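Local coordinates for Exo beta-1,2-glucooligosaccharide sophorohydrolase (non-reducing end) (Parabacteroides distasonis ATCC 8503, PDB 5Z06), which hydrolyses linear beta-1,2-glucan and beta-1,2-glucooligosaccharides of four or more glucose units from the non-reducing end, releasing sophorose, at residues Ala361-His365 with Gly366-His370; Ala381-Gly384 with Pro385-Gly389; Asn464-Met467 with Ile468-Leu472; Asn681-Trp684 with Asn685-Met688. All coordinates share one frame; numbering follows the deposited sequence.

Interaction 1 of 4, residues Ala361-His365 with Gly366-His370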
loop_
_atom_site.group_PDB
_atom_site.type_symbol
_atom_site.label_atom_id
_atom_site.label_comp_id
_atom_site.label_asym_id
_atom_site.label_seq_id
_atom_site.Cartn_x
_atom_site.Cartn_y
_atom_site.Cartn_z
ATOM N N ALA A 361 13.735 18.098 10.477
ATOM C CA ALA A 361 13.335 16.855 11.096
ATOM C C ALA A 361 14.339 16.408 12.169
ATOM O O ALA A 361 15.533 16.704 12.064
ATOM C CB ALA A 361 13.184 15.779 10.043
ATOM N N ASP A 362 13.849 15.707 13.195
ATOM C CA ASP A 362 14.741 15.066 14.187
ATOM C C ASP A 362 15.833 14.264 13.489
ATOM O O ASP A 362 15.564 13.523 12.521
ATOM C CB ASP A 362 13.994 14.071 15.096
ATOM C CG ASP A 362 12.966 14.721 15.990
ATOM O OD1 ASP A 362 13.086 15.949 16.254
ATOM O OD2 ASP A 362 12.047 13.976 16.428
ATOM N N LYS A 363 17.055 14.431 13.977
ATOM C CA LYS A 363 18.178 13.621 13.561
ATOM C C LYS A 363 18.622 12.783 14.738
ATOM O O LYS A 363 18.399 13.136 15.897
ATOM C CB LYS A 363 19.363 14.474 13.105
ATOM C CG LYS A 363 19.042 15.483 12.029
ATOM C CD LYS A 363 18.276 14.858 10.879
ATOM C CE LYS A 363 18.183 15.830 9.732
ATOM N NZ LYS A 363 17.540 17.091 10.182
ATOM N N PHE A 364 19.252 11.667 14.404
ATOM C CA PHE A 364 19.738 10.696 15.378
ATOM C C PHE A 364 21.111 10.327 14.891
ATOM O O PHE A 364 21.273 9.459 14.028
ATOM C CB PHE A 364 18.767 9.525 15.441
ATOM C CG PHE A 364 17.375 9.954 15.780
ATOM C CD1 PHE A 364 17.025 10.258 17.108
ATOM C CD2 PHE A 364 16.423 10.142 14.760
ATOM C CE1 PHE A 364 15.745 10.685 17.412
ATOM C CE2 PHE A 364 15.144 10.578 15.063
ATOM C CZ PHE A 364 14.799 10.851 16.383
ATOM N N HIS A 365 22.089 11.081 15.394
ATOM C CA HIS A 365 23.423 11.135 14.817
ATOM C C HIS A 365 23.357 11.370 13.285
ATOM O O HIS A 365 23.954 10.657 12.453
ATOM C CB HIS A 365 24.227 9.908 15.270
ATOM C CG HIS A 365 24.604 9.989 16.713
ATOM N ND1 HIS A 365 25.703 10.695 17.148
ATOM C CD2 HIS A 365 23.961 9.572 17.824
ATOM C CE1 HIS A 365 25.764 10.639 18.465
ATOM N NE2 HIS A 365 24.713 9.972 18.901
ATOM N N GLY A 366 22.565 12.373 12.935
ATOM C CA GLY A 366 22.403 12.773 11.539
ATOM C C GLY A 366 21.497 11.899 10.694
ATOM O O GLY A 366 21.052 12.333 9.613
ATOM N N ALA A 367 21.202 10.687 11.170
ATOM C CA ALA A 367 20.274 9.806 10.484
ATOM C C ALA A 367 18.876 10.243 10.814
ATOM O O ALA A 367 18.646 10.986 11.777
ATOM C CB ALA A 367 20.492 8.355 10.905
ATOM N N VAL A 368 17.928 9.759 10.022
ATOM C CA VAL A 368 16.527 10.013 10.292
ATOM C C VAL A 368 15.891 8.745 10.803
ATOM O O VAL A 368 16.396 7.633 10.613
ATOM C CB VAL A 368 15.746 10.529 9.050
ATOM C CG1 VAL A 368 16.244 11.891 8.619
ATOM C CG2 VAL A 368 15.798 9.545 7.878
ATOM N N SER A 369 14.758 8.926 11.454
ATOM C CA SER A 369 13.898 7.818 11.808
ATOM C C SER A 369 13.132 7.320 10.580
ATOM O O SER A 369 13.064 7.981 9.544
ATOM C CB SER A 369 12.882 8.271 12.847
ATOM O OG SER A 369 12.120 9.352 12.360
ATOM N N HIS A 370 12.539 6.152 10.746
ATOM C CA HIS A 370 11.725 5.533 9.739
ATOM C C HIS A 370 10.522 6.407 9.453
ATOM O O HIS A 370 10.186 6.650 8.307
ATOM C CB HIS A 370 11.241 4.191 10.258
ATOM C CG HIS A 370 10.613 3.319 9.225
ATOM N ND1 HIS A 370 10.602 1.948 9.358
ATOM C CD2 HIS A 370 9.981 3.595 8.059
ATOM C CE1 HIS A 370 9.975 1.421 8.321
ATOM N NE2 HIS A 370 9.601 2.394 7.509
HETATM O O HOH W 1 13.790 11.797 11.613
#
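F364 and A367 pair their backbones across a type I' beta turn with H365 and G366 at its corner. F364 N donates to A367 O at 2.8 Å, and A367 N returns a bond to F364 O at 3.1 Å. The second bond reaches its carbonyl from above the plane. A367 O also takes a CA-H...O contact from K363 CA at 3.2 Å. The F364 ring turns its edge to V368 and S369, with S369 N 3.9 Å from CD2. Beyond the turn, a water donates to D362 O at 2.6 Å and accepts from S369 N. K363 CD touches V368 CG1 at 4.2 Å. The lysine bends at chi2 (-49°) and chi4 (-57°), which folds the chain back so that NZ bonds A361 O at 2.8 Å. L358 O, in helix 344-360, is a second acceptor for NZ. Were K363 an alanine, A361 O and L358 O would probably lose this donor, and V368 CG1 its contact with CD. Further out, H365 ND1 bonds E431 and its ring stacks on W434, while D362 forms a salt bridge with K378. The type I' turn after helix 344-360 is thus fixed by backbone bonds at its neck and by a lysine tying off the helix end.

Interaction 2 of 4, residues Ala381-Gly384 with Pro385-Gly389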
loop_
_atom_site.group_PDB
_atom_site.type_symbol
_atom_site.label_atom_id
_atom_site.label_comp_id
_atom_site.label_asym_id
_atom_site.label_seq_id
_atom_site.Cartn_x
_atom_site.Cartn_y
_atom_site.Cartn_z
ATOM N N ALA A 381 7.029 6.830 16.554
ATOM C CA ALA A 381 7.446 5.493 16.937
ATOM C C ALA A 381 6.360 4.504 16.502
ATOM O O ALA A 381 5.778 3.762 17.291
ATOM C CB ALA A 381 7.708 5.443 18.436
ATOM N N PHE A 382 6.136 4.477 15.193
ATOM C CA PHE A 382 5.041 3.735 14.605
ATOM C C PHE A 382 5.157 2.233 14.825
ATOM O O PHE A 382 4.157 1.579 15.035
ATOM C CB PHE A 382 4.965 4.028 13.111
ATOM C CG PHE A 382 3.772 3.426 12.437
ATOM C CD1 PHE A 382 2.487 3.792 12.822
ATOM C CD2 PHE A 382 3.929 2.496 11.412
ATOM C CE1 PHE A 382 1.383 3.249 12.203
ATOM C CE2 PHE A 382 2.830 1.947 10.786
ATOM C CZ PHE A 382 1.555 2.324 11.181
ATOM N N PHE A 383 6.377 1.708 14.767
ATOM C CA PHE A 383 6.633 0.276 14.982
ATOM C C PHE A 383 6.800 -0.137 16.447
ATOM O O PHE A 383 7.054 -1.318 16.737
ATOM C CB PHE A 383 7.868 -0.176 14.188
ATOM C CG PHE A 383 7.654 -0.281 12.708
ATOM C CD1 PHE A 383 6.390 -0.157 12.118
ATOM C CD2 PHE A 383 8.730 -0.595 11.908
ATOM C CE1 PHE A 383 6.237 -0.295 10.763
ATOM C CE2 PHE A 383 8.577 -0.739 10.550
ATOM C CZ PHE A 383 7.329 -0.581 9.981
ATOM N N GLY A 384 6.662 0.815 17.354
ATOM C CA GLY A 384 6.722 0.545 18.762
ATOM C C GLY A 384 7.669 1.510 19.420
ATOM O O GLY A 384 8.471 2.155 18.735
ATOM N N PRO A 385 7.605 1.592 20.759
ATOM C CA PRO A 385 8.369 2.591 21.525
ATOM C C PRO A 385 9.894 2.410 21.458
ATOM O O PRO A 385 10.622 3.347 21.716
ATOM C CB PRO A 385 7.836 2.413 22.956
ATOM C CG PRO A 385 7.454 0.950 23.016
ATOM C CD PRO A 385 6.871 0.662 21.650
ATOM N N LYS A 386 10.378 1.238 21.078
ATOM C CA LYS A 386 11.822 1.049 20.883
ATOM C C LYS A 386 12.332 1.709 19.613
ATOM O O LYS A 386 13.484 2.151 19.550
ATOM C CB LYS A 386 12.169 -0.433 20.878
ATOM C CG LYS A 386 11.802 -1.130 22.180
ATOM C CD LYS A 386 12.190 -2.591 22.173
ATOM C CE LYS A 386 11.916 -3.176 23.538
ATOM N NZ LYS A 386 12.124 -4.635 23.478
ATOM N N ASP A 387 11.469 1.811 18.605
ATOM C CA ASP A 387 11.897 2.316 17.317
ATOM C C ASP A 387 11.533 3.762 17.225
ATOM O O ASP A 387 10.706 4.174 16.393
ATOM C CB ASP A 387 11.318 1.513 16.145
ATOM C CG ASP A 387 11.830 2.002 14.797
ATOM O OD1 ASP A 387 12.927 2.617 14.752
ATOM O OD2 ASP A 387 11.114 1.793 13.795
ATOM N N ASN A 388 12.198 4.542 18.061
ATOM C CA ASN A 388 11.831 5.937 18.261
ATOM C C ASN A 388 12.975 6.871 17.925
ATOM O O ASN A 388 12.984 8.019 18.338
ATOM C CB ASN A 388 11.371 6.117 19.699
ATOM C CG ASN A 388 12.516 6.080 20.696
ATOM O OD1 ASN A 388 13.537 5.409 20.476
ATOM N ND2 ASN A 388 12.380 6.858 21.773
ATOM N N GLY A 389 13.946 6.373 17.164
ATOM C CA GLY A 389 15.141 7.128 16.850
ATOM C C GLY A 389 15.575 6.815 15.446
ATOM O O GLY A 389 14.722 6.608 14.572
HETATM O O HOH W 2 8.898 3.285 14.336
#
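Water 2 bridges the two halves of this loop: it accepts from F383 N at 3.0 Å and lies 2.9 Å from D387 O, to which it donates. D387 OD2 is also near the water, at 2.7 Å, but that bond is weak, and the water has more acceptors in reach than protons to give. The chain around it makes two successive type I beta turns, A381 to G384 and G384 to D387. G384 N donates to A381 O in the first. D387 N closes the second on G384 O at 3.0 Å, coming from above the carbonyl plane. G384 ends the first turn and begins the second. Its phi of 131° suits glycine, and a side chain there would press on P385 CD.

D387 holds its carboxylate beside F383. With CG opposite the backbone N (chi1 -177°), OD2 comes 3.8 Å from F383 CB. The two side chains run alongside each other, ring and carboxylate planes 41° apart. A381 CB also meets N388 CB at 3.9 Å, and A381 CA makes a CA-H...O contact with D387 O.

Outside the loop, N388 bonds S449 and D451 through its amide. The F383 ring meets F371 edge-to-face, also meets H370, and lies near a bound glycerol, probably from the crystallisation liquor. Two backbone turns and a shared water join the halves of the loop. The D387 carboxylate has the F383 side chain and the water as neighbours, and its bond to that water is weak.

Interaction 3 of 4, residues Asn464-Met467 with Ile468-Leu472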
loop_
_atom_site.group_PDB
_atom_site.type_symbol
_atom_site.label_atom_id
_atom_site.label_comp_id
_atom_site.label_asym_id
_atom_site.label_seq_id
_atom_site.Cartn_x
_atom_site.Cartn_y
_atom_site.Cartn_z
ATOM N N ASN A 464 20.178 -9.076 2.027
ATOM C CA ASN A 464 18.851 -8.560 2.227
ATOM C C ASN A 464 18.764 -7.206 1.504
ATOM O O ASN A 464 19.514 -6.963 0.556
ATOM C CB ASN A 464 18.469 -8.535 3.729
ATOM C CG ASN A 464 19.261 -7.542 4.553
ATOM O OD1 ASN A 464 20.184 -6.879 4.080
ATOM N ND2 ASN A 464 18.886 -7.433 5.806
ATOM N N GLU A 465 17.888 -6.326 1.955
ATOM C CA GLU A 465 17.628 -5.060 1.246
ATOM C C GLU A 465 18.612 -3.954 1.540
ATOM O O GLU A 465 18.498 -2.871 0.943
ATOM C CB GLU A 465 16.232 -4.529 1.603
ATOM C CG GLU A 465 16.031 -4.043 3.038
ATOM C CD GLU A 465 15.375 -5.073 3.930
ATOM O OE1 GLU A 465 15.824 -6.192 3.874
ATOM O OE2 GLU A 465 14.455 -4.781 4.702
ATOM N N THR A 466 19.552 -4.205 2.459
ATOM C CA THR A 466 20.314 -3.161 3.090
ATOM C C THR A 466 21.677 -2.912 2.467
ATOM O O THR A 466 22.502 -2.255 3.096
ATOM C CB THR A 466 20.495 -3.439 4.600
ATOM O OG1 THR A 466 21.497 -4.434 4.809
ATOM C CG2 THR A 466 19.171 -3.880 5.231
ATOM N N MET A 467 21.939 -3.384 1.242
ATOM C CA MET A 467 23.265 -3.129 0.637
ATOM C C MET A 467 23.602 -1.627 0.568
ATOM O O MET A 467 24.752 -1.236 0.811
ATOM C CB MET A 467 23.390 -3.713 -0.763
ATOM C CG MET A 467 24.716 -3.353 -1.440
ATOM S SD MET A 467 24.976 -4.101 -3.049
ATOM C CE MET A 467 25.125 -5.829 -2.642
ATOM N N ILE A 468 22.604 -0.818 0.231
ATOM C CA ILE A 468 22.804 0.610 0.017
ATOM C C ILE A 468 23.112 1.316 1.329
ATOM O O ILE A 468 23.720 2.374 1.327
ATOM C CB ILE A 468 21.572 1.278 -0.657
ATOM C CG1 ILE A 468 21.917 2.649 -1.232
ATOM C CG2 ILE A 468 20.382 1.417 0.300
ATOM C CD1 ILE A 468 22.689 2.588 -2.513
ATOM N N THR A 469 22.656 0.732 2.442
ATOM C CA THR A 469 23.008 1.206 3.780
ATOM C C THR A 469 24.524 1.125 4.005
ATOM O O THR A 469 25.157 2.074 4.506
ATOM C CB THR A 469 22.261 0.410 4.860
ATOM O OG1 THR A 469 20.894 0.202 4.458
ATOM C CG2 THR A 469 22.309 1.149 6.173
ATOM N N TYR A 470 25.110 0.012 3.606
ATOM C CA TYR A 470 26.566 -0.116 3.654
ATOM C C TYR A 470 27.228 0.740 2.606
ATOM O O TYR A 470 28.225 1.376 2.873
ATOM C CB TYR A 470 27.010 -1.563 3.512
ATOM C CG TYR A 470 26.885 -2.314 4.797
ATOM C CD1 TYR A 470 25.706 -2.965 5.130
ATOM C CD2 TYR A 470 27.947 -2.351 5.701
ATOM C CE1 TYR A 470 25.605 -3.664 6.304
ATOM C CE2 TYR A 470 27.843 -3.036 6.890
ATOM C CZ TYR A 470 26.674 -3.684 7.187
ATOM O OH TYR A 470 26.585 -4.356 8.377
ATOM N N MET A 471 26.651 0.771 1.421
ATOM C CA MET A 471 27.210 1.572 0.354
ATOM C C MET A 471 27.306 3.005 0.821
ATOM O O MET A 471 28.386 3.583 0.787
ATOM C CB MET A 471 26.361 1.504 -0.896
ATOM C CG MET A 471 26.395 0.155 -1.566
ATOM S SD MET A 471 27.910 -0.078 -2.497
ATOM C CE MET A 471 28.086 -1.811 -2.158
ATOM N N LEU A 472 26.191 3.552 1.287
ATOM C CA LEU A 472 26.158 4.962 1.640
ATOM C C LEU A 472 26.998 5.247 2.849
ATOM O O LEU A 472 27.671 6.275 2.887
ATOM C CB LEU A 472 24.740 5.484 1.801
ATOM C CG LEU A 472 24.022 5.597 0.449
ATOM C CD1 LEU A 472 22.526 5.822 0.647
ATOM C CD2 LEU A 472 24.575 6.737 -0.382
#
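The start of helix 467-475 carries this contact, with an Asx turn at N464 leading into it. T466 occupies the N-cap position, although its side chain makes no capping bond. Its OG1 instead turns back to N464 OD1 at 2.9 Å, in the plane of the amide and on a lone pair. T466 N reaches the same oxygen at 3.2 Å from above that plane. Two donors from one residue thus grip N464 OD1, and they fix how T466 enters the helix.

On the helix side, T466 O receives weak bonds from T469 N at 3.1 Å and Y470 N at 3.5 Å. It also lies near the edge of the Y470 ring. The first strong turn follows: M471 N donates to M467 O at 2.8 Å, with an N-H...O angle of 159°. M467 and M471 then run side by side along one flank. M471 is bent at chi2 (-78°) and chi3 (144°), which together swing CE back to within 3.8 Å of M467 CG. CE also lies 4.0 Å from M467 SD. M471 touches Y486, I697 and I700 of neighbouring helices as well.

Shortening M471 to an alanine is likely to leave a gap beside M467 CG and SD and to cost the contacts with those helices. Farther out, T469 OG1 bonds S396, Y470 OH bonds L460 O and L444 N, and I468 packs on helix 392-408. N464 and E465 also bond glycerol, probably from the crystallisation liquor. The chemistry is divided: polar groups set the geometry of the entry, whereas the M471 methyl packs on CG and SD of M467.

Interaction 4 of 4, residues Asn681-Trp684 with Asn685-Met688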
loop_
_atom_site.group_PDB
_atom_site.type_symbol
_atom_site.label_atom_id
_atom_site.label_comp_id
_atom_site.label_asym_id
_atom_site.label_seq_id
_atom_site.Cartn_x
_atom_site.Cartn_y
_atom_site.Cartn_z
ATOM N N ASN A 681 17.955 4.539 -17.848
ATOM C CA ASN A 681 18.988 4.528 -16.807
ATOM C C ASN A 681 19.042 5.825 -15.973
ATOM O O ASN A 681 20.066 6.088 -15.338
ATOM C CB ASN A 681 20.402 4.276 -17.392
ATOM C CG ASN A 681 20.557 2.904 -18.033
ATOM O OD1 ASN A 681 19.905 1.931 -17.658
ATOM N ND2 ASN A 681 21.460 2.825 -18.976
ATOM N N LEU A 682 17.957 6.599 -15.938
ATOM C CA LEU A 682 18.007 7.964 -15.411
ATOM C C LEU A 682 18.514 8.044 -13.969
ATOM O O LEU A 682 19.497 8.729 -13.689
ATOM C CB LEU A 682 16.637 8.614 -15.471
ATOM C CG LEU A 682 16.553 10.007 -14.872
ATOM C CD1 LEU A 682 17.353 11.001 -15.720
ATOM C CD2 LEU A 682 15.096 10.412 -14.757
ATOM N N LEU A 683 17.825 7.351 -13.067
ATOM C CA LEU A 683 18.124 7.459 -11.643
ATOM C C LEU A 683 19.474 6.843 -11.347
ATOM O O LEU A 683 20.250 7.372 -10.578
ATOM C CB LEU A 683 17.049 6.787 -10.791
ATOM C CG LEU A 683 15.665 7.431 -10.781
ATOM C CD1 LEU A 683 15.735 8.954 -10.796
ATOM C CD2 LEU A 683 14.816 6.932 -11.925
ATOM N N TRP A 684 19.743 5.713 -11.971
ATOM C CA TRP A 684 21.050 5.113 -11.904
ATOM C C TRP A 684 22.145 6.073 -12.325
ATOM O O TRP A 684 23.103 6.264 -11.573
ATOM C CB TRP A 684 21.105 3.897 -12.787
ATOM C CG TRP A 684 20.461 2.716 -12.260
ATOM C CD1 TRP A 684 20.192 2.428 -10.973
ATOM C CD2 TRP A 684 20.078 1.579 -13.018
ATOM N NE1 TRP A 684 19.649 1.192 -10.870
ATOM C CE2 TRP A 684 19.576 0.630 -12.111
ATOM C CE3 TRP A 684 20.137 1.256 -14.380
ATOM C CZ2 TRP A 684 19.091 -0.612 -12.515
ATOM C CZ3 TRP A 684 19.652 0.030 -14.788
ATOM C CH2 TRP A 684 19.151 -0.904 -13.853
ATOM N N ASN A 685 21.993 6.684 -13.508
ATOM C CA ASN A 685 23.017 7.596 -14.018
ATOM C C ASN A 685 23.191 8.773 -13.072
ATOM O O ASN A 685 24.324 9.165 -12.785
ATOM C CB ASN A 685 22.721 8.039 -15.449
ATOM C CG ASN A 685 22.835 6.890 -16.432
ATOM O OD1 ASN A 685 23.374 5.825 -16.098
ATOM N ND2 ASN A 685 22.313 7.080 -17.629
ATOM N N LEU A 686 22.087 9.263 -12.514
ATOM C CA LEU A 686 22.166 10.370 -11.578
ATOM C C LEU A 686 22.959 9.968 -10.339
ATOM O O LEU A 686 24.016 10.533 -10.046
ATOM C CB LEU A 686 20.770 10.834 -11.192
ATOM C CG LEU A 686 20.040 11.617 -12.277
ATOM C CD1 LEU A 686 18.576 11.715 -11.889
ATOM C CD2 LEU A 686 20.653 12.994 -12.500
ATOM N N PHE A 687 22.471 8.937 -9.666
ATOM C CA PHE A 687 23.100 8.473 -8.450
ATOM C C PHE A 687 24.563 8.136 -8.654
ATOM O O PHE A 687 25.391 8.522 -7.853
ATOM C CB PHE A 687 22.399 7.249 -7.934
ATOM C CG PHE A 687 22.917 6.787 -6.596
ATOM C CD1 PHE A 687 22.627 7.501 -5.443
ATOM C CD2 PHE A 687 23.723 5.675 -6.501
ATOM C CE1 PHE A 687 23.103 7.090 -4.215
ATOM C CE2 PHE A 687 24.211 5.250 -5.269
ATOM C CZ PHE A 687 23.894 5.966 -4.121
ATOM N N MET A 688 24.859 7.393 -9.720
ATOM C CA MET A 688 26.198 6.913 -9.988
ATOM C C MET A 688 27.187 8.006 -10.391
ATOM O O MET A 688 28.372 7.768 -10.340
ATOM C CB MET A 688 26.175 5.808 -11.053
ATOM C CG MET A 688 25.454 4.530 -10.617
ATOM S SD MET A 688 26.091 3.756 -9.122
ATOM C CE MET A 688 27.744 3.346 -9.678
#
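Helix 682-688 is a short alpha-helix that follows helix 665-680 after a break at N681, which has positive phi and stands at the N-cap position. Its backbone makes four i to i+4 bonds in a row. N685 N donates to N681 O at 2.7 Å, and the donor lies nearly in line with the C=O bond. L686 N bonds L682 O at 2.9 Å. F687 N bonds L683 O with an N-H...O angle of 172°, and M688 N closes on W684 O.

Apolar contacts gather on one flank. L682 and L686 lie alongside each other, with L682 CG 4.0 Å from L686 CD1. L683 comes to the same methyl at an oblique angle, CD1 to CD1 4.1 Å. In L686, chi1 (-74°) sets CG opposite the carbonyl carbon, and the extended chi2 (166°) then carries CD1 to both leucines. L683 and L686 continue onto V334 of helix 323-338 and T404 of helix 392-408, joining these three helices.

Other polar bonds lead to further parts of the fold. W684 NE1 bonds Y541 O, and its ring meets H547 edge-on, nearly perpendicular. The backbone W684 N donates to the side-chain oxygen N677 OD1 of helix 665-680. At the last turn, M688 has CG beside its own backbone N, and this CG lies 3.1 Å from W684 O.

Overall arrangement
Interactions 1 and 2 adjoin, their centres about 13 Å apart. H370 CE1 approaches F383 CE2 at 3.4 Å, and F364 CD2 comes within 3.5 Å of G389 C. Interactions 3 and 4, about 17 Å apart between centres, meet through F687 CZ, 3.9 Å from both I468 CD1 and L472 CD2. Helix 392-408 links three of the contacts: A367 and V368, then T466 and I468, and finally L683, L686 and F687 all touch it. Interactions 1 and 3 do not touch, with nearest atoms about 8 Å apart. Glycerol lies beside interactions 2 and 3, at F383, N464 and E465. It probably comes from the crystallisation liquor, though such molecules often mark pockets.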